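Local coordinates for protein adenosylmethionine-8-amino-7-oxononanoate aminotransferase (Methanocaldococcus jannaschii, PDB 6ZHK) that probably catalyses amino-group transfer from S-adenosylmethionine to 8-amino-7-oxononanoate in biotin biosynthesis, with pyridoxal 5'-phosphate as cofactor, at residues I62-G68 with K301-Y307; K54-V59 with G427-R431; K131-Q135 with K331-H335. All coordinates share one frame; numbering follows the deposited sequence.

Contact 1 (I62-G68 with K301-Y307)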
loop_
_atom_site.group_PDB
_atom_site.type_symbol
_atom_site.label_atom_id
_atom_site.label_comp_id
_atom_site.label_asym_id
_atom_site.label_seq_id
_atom_site.Cartn_x
_atom_site.Cartn_y
_atom_site.Cartn_z
ATOM N N ILE A 62 -15.083 7.386 -2.890
ATOM C CA ILE A 62 -14.482 6.453 -3.843
ATOM C C ILE A 62 -14.592 5.024 -3.273
ATOM O O ILE A 62 -13.602 4.234 -3.232
ATOM C CB ILE A 62 -13.062 6.855 -4.317
ATOM C CG1 ILE A 62 -12.833 8.368 -4.443
ATOM C CG2 ILE A 62 -12.650 6.072 -5.597
ATOM C CD1 ILE A 62 -13.654 9.037 -5.524
ATOM N N TRP A 63 -15.832 4.705 -2.846
ATOM C CA TRP A 63 -16.338 3.338 -2.798
ATOM C C TRP A 63 -15.768 2.637 -1.556
ATOM O O TRP A 63 -15.721 1.400 -1.529
ATOM C CB TRP A 63 -16.008 2.525 -4.080
ATOM C CG TRP A 63 -16.152 3.207 -5.418
ATOM C CD1 TRP A 63 -16.755 4.392 -5.708
ATOM C CD2 TRP A 63 -15.608 2.729 -6.672
ATOM N NE1 TRP A 63 -16.638 4.683 -7.055
ATOM C CE2 TRP A 63 -15.909 3.700 -7.661
ATOM C CE3 TRP A 63 -14.868 1.599 -7.041
ATOM C CZ2 TRP A 63 -15.520 3.540 -8.990
ATOM C CZ3 TRP A 63 -14.477 1.439 -8.354
ATOM C CH2 TRP A 63 -14.846 2.380 -9.324
ATOM N N CYS A 64 -15.443 3.410 -0.522
ATOM C CA CYS A 64 -15.009 2.833 0.755
ATOM C C CYS A 64 -15.897 3.179 1.960
ATOM O O CYS A 64 -15.835 2.487 2.994
ATOM C CB CYS A 64 -13.553 3.190 1.047
ATOM S SG CYS A 64 -13.307 4.966 1.338
ATOM N N ASN A 65 -16.620 4.305 1.914
ATOM C CA ASN A 65 -17.317 4.738 3.131
ATOM C C ASN A 65 -18.596 3.907 3.288
ATOM O O ASN A 65 -19.386 3.864 2.386
ATOM C CB ASN A 65 -17.550 6.248 3.083
ATOM C CG ASN A 65 -18.267 6.735 4.333
ATOM O OD1 ASN A 65 -19.448 6.451 4.546
ATOM N ND2 ASN A 65 -17.486 7.282 5.250
ATOM N N LEU A 66 -18.815 3.257 4.428
ATOM C CA LEU A 66 -19.989 2.392 4.524
ATOM C C LEU A 66 -21.076 3.087 5.327
ATOM O O LEU A 66 -22.240 2.878 5.064
ATOM C CB LEU A 66 -19.616 1.130 5.302
ATOM C CG LEU A 66 -18.658 0.144 4.602
ATOM C CD1 LEU A 66 -18.544 -1.099 5.440
ATOM C CD2 LEU A 66 -19.123 -0.177 3.174
ATOM N N PHE A 67 -20.699 3.754 6.393
ATOM C CA PHE A 67 -21.679 4.125 7.409
ATOM C C PHE A 67 -21.693 5.625 7.703
ATOM O O PHE A 67 -22.241 6.033 8.743
ATOM C CB PHE A 67 -21.389 3.354 8.698
ATOM C CG PHE A 67 -21.550 1.875 8.514
ATOM C CD1 PHE A 67 -22.728 1.347 7.977
ATOM C CD2 PHE A 67 -20.515 1.017 8.896
ATOM C CE1 PHE A 67 -22.864 -0.019 7.787
ATOM C CE2 PHE A 67 -20.659 -0.350 8.720
ATOM C CZ PHE A 67 -21.836 -0.865 8.194
ATOM N N GLY A 68 -21.117 6.413 6.815
ATOM C CA GLY A 68 -21.102 7.859 7.040
ATOM C C GLY A 68 -19.757 8.284 7.618
ATOM O O GLY A 68 -18.905 7.419 7.870
ATOM N N LYS A 301 -10.928 -1.378 0.981
ATOM C CA LYS A 301 -11.882 -0.272 0.964
ATOM C C LYS A 301 -12.791 -0.319 2.177
ATOM O O LYS A 301 -12.372 0.165 3.204
ATOM C CB LYS A 301 -12.712 -0.202 -0.327
ATOM C CG LYS A 301 -11.971 0.303 -1.542
ATOM C CD LYS A 301 -12.799 0.224 -2.847
ATOM C CE LYS A 301 -11.993 0.481 -4.100
ATOM N NZ LYS A 301 -11.580 1.887 -4.158
ATOM N N GLY A 302 -13.995 -0.932 2.055
ATOM C CA GLY A 302 -15.000 -0.846 3.115
ATOM C C GLY A 302 -14.658 -1.630 4.390
ATOM O O GLY A 302 -15.381 -1.543 5.379
ATOM N N LEU A 303 -13.595 -2.451 4.323
ATOM C CA LEU A 303 -13.113 -3.216 5.449
ATOM C C LEU A 303 -13.096 -2.383 6.739
ATOM O O LEU A 303 -13.467 -2.915 7.787
ATOM C CB LEU A 303 -11.768 -3.835 5.047
ATOM C CG LEU A 303 -11.012 -4.619 6.094
ATOM C CD1 LEU A 303 -11.824 -5.790 6.672
ATOM C CD2 LEU A 303 -9.774 -5.209 5.438
ATOM N N THR A 304 -12.589 -1.123 6.698
ATOM C CA THR A 304 -12.492 -0.300 7.896
ATOM C C THR A 304 -13.685 0.657 8.005
ATOM O O THR A 304 -13.628 1.605 8.759
ATOM C CB THR A 304 -11.198 0.526 7.856
ATOM O OG1 THR A 304 -11.340 1.238 6.628
ATOM C CG2 THR A 304 -9.994 -0.371 7.804
ATOM N N GLY A 305 -14.719 0.417 7.186
ATOM C CA GLY A 305 -15.871 1.314 7.085
ATOM C C GLY A 305 -15.528 2.590 6.337
ATOM O O GLY A 305 -16.354 3.472 6.235
ATOM N N GLY A 306 -14.309 2.679 5.793
ATOM C CA GLY A 306 -13.960 3.791 4.947
ATOM C C GLY A 306 -13.009 4.729 5.674
ATOM O O GLY A 306 -12.754 5.811 5.164
ATOM N N TYR A 307 -12.538 4.351 6.880
ATOM C CA TYR A 307 -11.831 5.333 7.699
ATOM C C TYR A 307 -10.328 5.194 7.665
ATOM O O TYR A 307 -9.606 6.192 7.940
ATOM C CB TYR A 307 -12.263 5.342 9.176
ATOM C CG TYR A 307 -13.664 5.864 9.422
ATOM C CD1 TYR A 307 -14.501 6.224 8.358
ATOM C CD2 TYR A 307 -14.161 6.037 10.721
ATOM C CE1 TYR A 307 -15.780 6.729 8.584
ATOM C CE2 TYR A 307 -15.456 6.505 10.938
ATOM C CZ TYR A 307 -16.277 6.854 9.874
ATOM O OH TYR A 307 -17.563 7.334 10.122
HETATM O O HOH W 1 -14.509 7.716 4.342
HETATM O O HOH W 2 -18.442 4.527 7.710
#
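Lys301 lays its side chain along the backbone of Trp63 and ends on the carbonyl of Ile62. The chain runs extended, its CD 3.4 Å from Trp63 O, until a bend at the last torsion (chi4 -69°) brings NZ into a hydrogen bond with Ile62 O at 3.2 Å. The stronger polar partner of this amine is Thr338 of the second subunit, so both chains of the dimer position it. Cys64 suits its place by being small: its CB lies 3.8 Å from Lys301 CB.

Residues 302-306 turn closely against the backbone of residues 64-66. Gly306, in a type I' turn from Thr304 to Tyr307, puts its CA 3.0 Å from Cys64 O; any side chain here would run into that oxygen and into Asn65 CA. Leu66 N donates to Gly305 O at 3.1 Å, while its CG and CD1 rest near Gly305 CA and Gly302 O.

At the far end, Gly68 O is gripped from opposite faces of its carbonyl plane, by Tyr307 OH at 2.6 Å and by Asn65 ND2 at 3.0 Å. With CG anti to the backbone N (chi1 -180°), Asn65 also turns OD1 to take Gly68 N on a lone pair at 2.8 Å, an Asx motif. Its ND2 lies at the edge of the Tyr307 ring, amide and ring planes 43° apart.

Lys301, just after strand 296-299, is the predicted attachment residue for pyridoxal phosphate, unmodified here; a Schiff-base lysine in such a place at the dimer interface is typical of fold type I aminotransferases.

Contact 2 (K54-V59 with G427-R431)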
loop_
_atom_site.group_PDB
_atom_site.type_symbol
_atom_site.label_atom_id
_atom_site.label_comp_id
_atom_site.label_asym_id
_atom_site.label_seq_id
_atom_site.Cartn_x
_atom_site.Cartn_y
_atom_site.Cartn_z
ATOM N N LYS A 54 -22.342 21.471 2.654
ATOM C CA LYS A 54 -22.484 20.038 2.815
ATOM C C LYS A 54 -22.839 19.385 1.467
ATOM O O LYS A 54 -23.613 19.941 0.645
ATOM C CB LYS A 54 -23.638 19.738 3.784
ATOM C CG LYS A 54 -23.483 20.254 5.219
ATOM C CD LYS A 54 -24.737 19.922 6.087
ATOM C CE LYS A 54 -24.662 20.275 7.565
ATOM N NZ LYS A 54 -24.239 21.684 7.751
ATOM N N TYR A 55 -22.218 18.216 1.221
ATOM C CA TYR A 55 -22.376 17.456 -0.007
ATOM C C TYR A 55 -22.641 15.998 0.315
ATOM O O TYR A 55 -21.886 15.402 1.078
ATOM C CB TYR A 55 -21.117 17.622 -0.854
ATOM C CG TYR A 55 -20.872 19.070 -1.194
ATOM C CD1 TYR A 55 -21.508 19.650 -2.287
ATOM C CD2 TYR A 55 -20.020 19.847 -0.431
ATOM C CE1 TYR A 55 -21.337 20.998 -2.592
ATOM C CE2 TYR A 55 -19.806 21.184 -0.755
ATOM C CZ TYR A 55 -20.443 21.746 -1.849
ATOM O OH TYR A 55 -20.265 23.066 -2.171
ATOM N N LEU A 56 -23.755 15.454 -0.187
ATOM C CA LEU A 56 -24.018 14.039 0.005
ATOM C C LEU A 56 -22.896 13.237 -0.667
ATOM O O LEU A 56 -22.632 13.421 -1.852
ATOM C CB LEU A 56 -25.364 13.727 -0.651
ATOM C CG LEU A 56 -25.880 12.291 -0.535
ATOM C CD1 LEU A 56 -26.146 11.930 0.919
ATOM C CD2 LEU A 56 -27.194 12.202 -1.291
ATOM N N ASP A 57 -22.335 12.272 0.053
ATOM C CA ASP A 57 -21.199 11.521 -0.500
ATOM C C ASP A 57 -21.718 10.346 -1.349
ATOM O O ASP A 57 -21.753 9.197 -0.920
ATOM C CB ASP A 57 -20.331 11.050 0.653
ATOM C CG ASP A 57 -18.972 10.479 0.237
ATOM O OD1 ASP A 57 -18.718 10.320 -0.990
ATOM O OD2 ASP A 57 -18.214 10.187 1.155
ATOM N N ALA A 58 -22.122 10.664 -2.566
ATOM C CA ALA A 58 -22.896 9.743 -3.391
ATOM C C ALA A 58 -21.962 8.680 -3.992
ATOM O O ALA A 58 -22.478 7.677 -4.472
ATOM C CB ALA A 58 -23.606 10.537 -4.483
ATOM N N VAL A 59 -20.629 8.866 -3.867
ATOM C CA VAL A 59 -19.676 7.839 -4.288
ATOM C C VAL A 59 -18.904 7.240 -3.103
ATOM O O VAL A 59 -17.866 6.555 -3.285
ATOM C CB VAL A 59 -18.759 8.310 -5.433
ATOM C CG1 VAL A 59 -19.503 8.464 -6.772
ATOM C CG2 VAL A 59 -17.949 9.586 -5.087
ATOM N N GLY A 427 -25.854 20.009 -3.997
ATOM C CA GLY A 427 -25.425 19.495 -2.694
ATOM C C GLY A 427 -25.075 17.994 -2.743
ATOM O O GLY A 427 -25.233 17.306 -1.742
ATOM N N ILE A 428 -24.607 17.499 -3.911
ATOM C CA ILE A 428 -24.242 16.101 -4.078
ATOM C C ILE A 428 -22.861 16.003 -4.724
ATOM O O ILE A 428 -22.570 16.635 -5.761
ATOM C CB ILE A 428 -25.268 15.353 -4.963
ATOM C CG1 ILE A 428 -26.651 15.319 -4.312
ATOM C CG2 ILE A 428 -24.695 13.940 -5.329
ATOM C CD1 ILE A 428 -27.785 14.914 -5.273
ATOM N N TYR A 429 -22.013 15.113 -4.174
ATOM C CA TYR A 429 -20.685 14.877 -4.696
ATOM C C TYR A 429 -20.755 13.546 -5.437
ATOM O O TYR A 429 -21.077 12.508 -4.833
ATOM C CB TYR A 429 -19.644 14.719 -3.568
ATOM C CG TYR A 429 -18.302 14.270 -4.115
ATOM C CD1 TYR A 429 -17.665 14.966 -5.136
ATOM C CD2 TYR A 429 -17.676 13.157 -3.582
ATOM C CE1 TYR A 429 -16.435 14.543 -5.664
ATOM C CE2 TYR A 429 -16.441 12.737 -4.064
ATOM C CZ TYR A 429 -15.829 13.428 -5.105
ATOM O OH TYR A 429 -14.672 12.872 -5.587
ATOM N N MET A 430 -20.453 13.586 -6.738
ATOM C CA MET A 430 -20.376 12.399 -7.540
ATOM C C MET A 430 -19.118 12.490 -8.399
ATOM O O MET A 430 -18.884 13.548 -8.994
ATOM C CB MET A 430 -21.640 12.330 -8.416
ATOM C CG MET A 430 -21.736 11.064 -9.295
ATOM S SD MET A 430 -20.759 11.061 -10.827
ATOM C CE MET A 430 -21.396 12.432 -11.808
ATOM N N ARG A 431 -18.290 11.416 -8.404
ATOM C CA ARG A 431 -17.153 11.327 -9.322
ATOM C C ARG A 431 -17.482 10.349 -10.447
ATOM O O ARG A 431 -17.717 9.175 -10.181
ATOM C CB ARG A 431 -15.850 10.858 -8.645
ATOM C CG ARG A 431 -14.661 10.882 -9.599
ATOM C CD ARG A 431 -13.381 10.487 -8.876
ATOM N NE ARG A 431 -12.238 10.330 -9.764
ATOM C CZ ARG A 431 -11.398 11.316 -10.100
ATOM N NH1 ARG A 431 -11.586 12.577 -9.677
ATOM N NH2 ARG A 431 -10.389 11.018 -10.887
#
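Val59 wedges its two methyls between the ring of Tyr429 and the backbone of Arg431, with CG2 3.6 Å from Tyr429 CE2 and CG1 3.6 Å from Arg431 N. Tyr429 carries its ring to this spot because CG is anti to the backbone N (chi1 172°), and the valine meets it at about a right angle. With an alanine here both methyls would go, which would probably open a gap beside the Tyr429 ring and leave the start of Arg431 more loosely seated.

Farther back along the strand pair a small residue suffices: Ala58 CB sits 3.7 Å from Ile428 CG2 and lies off the oxygen end of the Tyr429 carbonyl. Leu56 and Ile428 share one face of the two-strand pair, their CB and CG1 4.2 Å apart, and helix 447-463 covers them. On the other face Asp57 runs beside Tyr429, its OD1 at the ring edge and the carboxylate turned 46° from the ring plane. Gly427, the C-prime residue of the Schellman motif that ends helix 415-425, presents a bare CA 3.9 Å from Tyr55 CD1; its positive phi favours glycine.

Parallel pairing sets this register: Leu56 N donates to Gly427 O at 2.8 Å, Tyr429 N to Leu56 O at 2.9 Å, and Ala58 N to Tyr429 O at 3.1 Å.

The charged groups find partners beyond the two segments: Asp57 OD2 at Ser61 OG and His69 NE2, Arg431 NH2 at Tyr25 O. Val59 methyls cover Arg431 N, buried without a hydrogen-bond partner; strand bonds stop at Tyr429, and packing places Arg431, a predicted substrate-binding residue.

Contact 3 (K131-Q135 with K331-H335); sequences KMAYQ and KQLYH
Lys131, Met132 and Gln135 reach from one side of helix 122-140 to the loop 331-335, in an aminotransferase of fold type I whose helix begins at the predicted cofactor-binding residues Gly122 and Ala123. The direct polar link is one hydrogen bond. Lys131 bends at chi3 (46°), and its NZ meets His335 ND1 at 2.9 Å, arriving only 10° out of the ring plane, at the ring edge. A long flexible lysine suits the span, and the imidazole offers a nitrogen acceptor. The same NZ also bonds Asp158 O of the second subunit and a water that probably links it to Tyr334 O.

The apolar link is Leu333, whose CD2 lies 3.8 Å from Met132 CG and 3.9 Å from Met132 CE, the two side chains crossing at about a right angle. Phe117 of strand 115-119 touches both, so the leucine ties the loop to the helix and to the sheet beneath. Its other methyl, CD1, rests 3.7 Å from Gln135 OE1.

The remaining links run through water. Gln135, fully extended, spreads its amide before the loop backbone but stops short of direct bonds. One water, 2.8 Å from its OE1, probably joins that oxygen to N of Tyr334, the residue at the centre of an inverse gamma turn. A second accepts from Gln135 NE2 at 3.0 Å and donates to Gln332 O at 2.7 Å.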
loop_
_atom_site.group_PDB
_atom_site.type_symbol
_atom_site.label_atom_id
_atom_site.label_comp_id
_atom_site.label_asym_id
_atom_site.label_seq_id
_atom_site.Cartn_x
_atom_site.Cartn_y
_atom_site.Cartn_z
ATOM N N LYS A 131 1.334 -13.286 -6.099
ATOM C CA LYS A 131 2.594 -13.888 -5.707
ATOM C C LYS A 131 2.355 -15.224 -5.033
ATOM O O LYS A 131 3.090 -16.171 -5.279
ATOM C CB LYS A 131 3.463 -12.961 -4.865
ATOM C CG LYS A 131 3.884 -11.673 -5.593
ATOM C CD LYS A 131 4.681 -10.771 -4.680
ATOM C CE LYS A 131 5.777 -11.485 -3.873
ATOM N NZ LYS A 131 6.589 -10.495 -3.106
ATOM N N MET A 132 1.270 -15.332 -4.250
ATOM C CA MET A 132 0.940 -16.581 -3.590
ATOM C C MET A 132 0.628 -17.622 -4.661
ATOM O O MET A 132 1.097 -18.751 -4.531
ATOM C CB MET A 132 -0.315 -16.367 -2.708
ATOM C CG MET A 132 0.002 -15.612 -1.428
ATOM S SD MET A 132 -1.578 -15.323 -0.636
ATOM C CE MET A 132 -1.055 -14.738 0.976
ATOM N N ALA A 133 -0.165 -17.242 -5.680
ATOM C CA ALA A 133 -0.634 -18.172 -6.703
ATOM C C ALA A 133 0.586 -18.651 -7.498
ATOM O O ALA A 133 0.802 -19.831 -7.637
ATOM C CB ALA A 133 -1.681 -17.544 -7.611
ATOM N N TYR A 134 1.473 -17.695 -7.833
ATOM C CA TYR A 134 2.648 -18.001 -8.636
ATOM C C TYR A 134 3.534 -18.969 -7.853
ATOM O O TYR A 134 4.005 -20.011 -8.391
ATOM C CB TYR A 134 3.419 -16.729 -9.020
ATOM C CG TYR A 134 4.652 -17.089 -9.850
ATOM C CD1 TYR A 134 4.518 -17.364 -11.211
ATOM C CD2 TYR A 134 5.914 -17.238 -9.266
ATOM C CE1 TYR A 134 5.622 -17.742 -11.984
ATOM C CE2 TYR A 134 6.995 -17.654 -10.015
ATOM C CZ TYR A 134 6.855 -17.884 -11.368
ATOM O OH TYR A 134 7.935 -18.300 -12.117
ATOM N N GLN A 135 3.816 -18.586 -6.603
ATOM C CA GLN A 135 4.780 -19.366 -5.830
ATOM C C GLN A 135 4.183 -20.683 -5.364
ATOM O O GLN A 135 4.905 -21.684 -5.278
ATOM C CB GLN A 135 5.427 -18.540 -4.723
ATOM C CG GLN A 135 6.473 -19.365 -3.968
ATOM C CD GLN A 135 7.290 -18.474 -3.084
ATOM O OE1 GLN A 135 6.883 -17.360 -2.742
ATOM N NE2 GLN A 135 8.373 -19.042 -2.572
ATOM N N LYS A 331 11.046 -21.667 1.936
ATOM C CA LYS A 331 9.762 -21.806 1.268
ATOM C C LYS A 331 8.735 -20.743 1.711
ATOM O O LYS A 331 7.638 -20.734 1.182
ATOM C CB LYS A 331 9.126 -23.149 1.612
ATOM C CG LYS A 331 9.913 -24.316 1.041
ATOM C CD LYS A 331 9.420 -25.630 1.551
ATOM C CE LYS A 331 8.060 -25.951 0.989
ATOM N NZ LYS A 331 7.478 -27.152 1.640
ATOM N N GLN A 332 9.070 -19.939 2.706
ATOM C CA GLN A 332 8.124 -18.958 3.255
ATOM C C GLN A 332 7.882 -17.867 2.218
ATOM O O GLN A 332 8.707 -17.663 1.319
ATOM C CB GLN A 332 8.602 -18.366 4.585
ATOM C CG GLN A 332 9.892 -17.490 4.538
ATOM C CD GLN A 332 11.105 -18.334 4.884
ATOM O OE1 GLN A 332 11.350 -19.380 4.277
ATOM N NE2 GLN A 332 11.886 -17.876 5.861
ATOM N N LEU A 333 6.728 -17.193 2.364
ATOM C CA LEU A 333 6.388 -16.109 1.443
ATOM C C LEU A 333 7.131 -14.873 1.950
ATOM O O LEU A 333 6.836 -14.334 3.043
ATOM C CB LEU A 333 4.891 -15.897 1.542
ATOM C CG LEU A 333 4.396 -14.753 0.632
ATOM C CD1 LEU A 333 4.656 -15.080 -0.808
ATOM C CD2 LEU A 333 2.881 -14.549 0.797
ATOM N N TYR A 334 8.161 -14.480 1.211
ATOM C CA TYR A 334 8.965 -13.367 1.673
ATOM C C TYR A 334 8.273 -12.055 1.246
ATOM O O TYR A 334 8.750 -11.322 0.387
ATOM C CB TYR A 334 10.362 -13.457 1.049
ATOM C CG TYR A 334 11.276 -14.525 1.610
ATOM C CD1 TYR A 334 11.830 -14.440 2.891
ATOM C CD2 TYR A 334 11.623 -15.620 0.840
ATOM C CE1 TYR A 334 12.646 -15.442 3.415
ATOM C CE2 TYR A 334 12.412 -16.643 1.360
ATOM C CZ TYR A 334 12.954 -16.538 2.629
ATOM O OH TYR A 334 13.810 -17.514 3.088
ATOM N N HIS A 335 7.174 -11.716 1.931
ATOM C CA HIS A 335 6.387 -10.539 1.571
ATOM C C HIS A 335 5.875 -9.988 2.898
ATOM O O HIS A 335 5.586 -10.732 3.834
ATOM C CB HIS A 335 5.160 -10.953 0.730
ATOM C CG HIS A 335 4.506 -9.781 0.108
ATOM N ND1 HIS A 335 4.697 -9.464 -1.206
ATOM C CD2 HIS A 335 3.715 -8.810 0.624
ATOM C CE1 HIS A 335 4.011 -8.371 -1.495
ATOM N NE2 HIS A 335 3.419 -7.975 -0.395
HETATM O O HOH W 3 8.699 -12.231 -2.040
HETATM O O HOH W 4 8.623 -15.567 -1.449
HETATM O O HOH W 5 10.488 -18.525 -0.507
#

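All three contacts are largely buried and all touch the second subunit, yet they differ in depth and chemistry. The centre of contact 1 lies about 10 Å from the centre of the chain, those of contacts 2 and 3 about 19 Å and 23 Å. Contacts 1 and 2 are neighbours, since strand 54-57 is followed two residues later by helix 60-63, and Ile62 CD1 packs 3.7 Å from Arg431 CD. Contact 3 stands apart, on the other side of the centre from contact 2. Glycine-rich loop packing serves the deep site, parallel strand pairing the outer sheet, and water bridges with one lysine-histidine bond the helix and loop at the dimer interface.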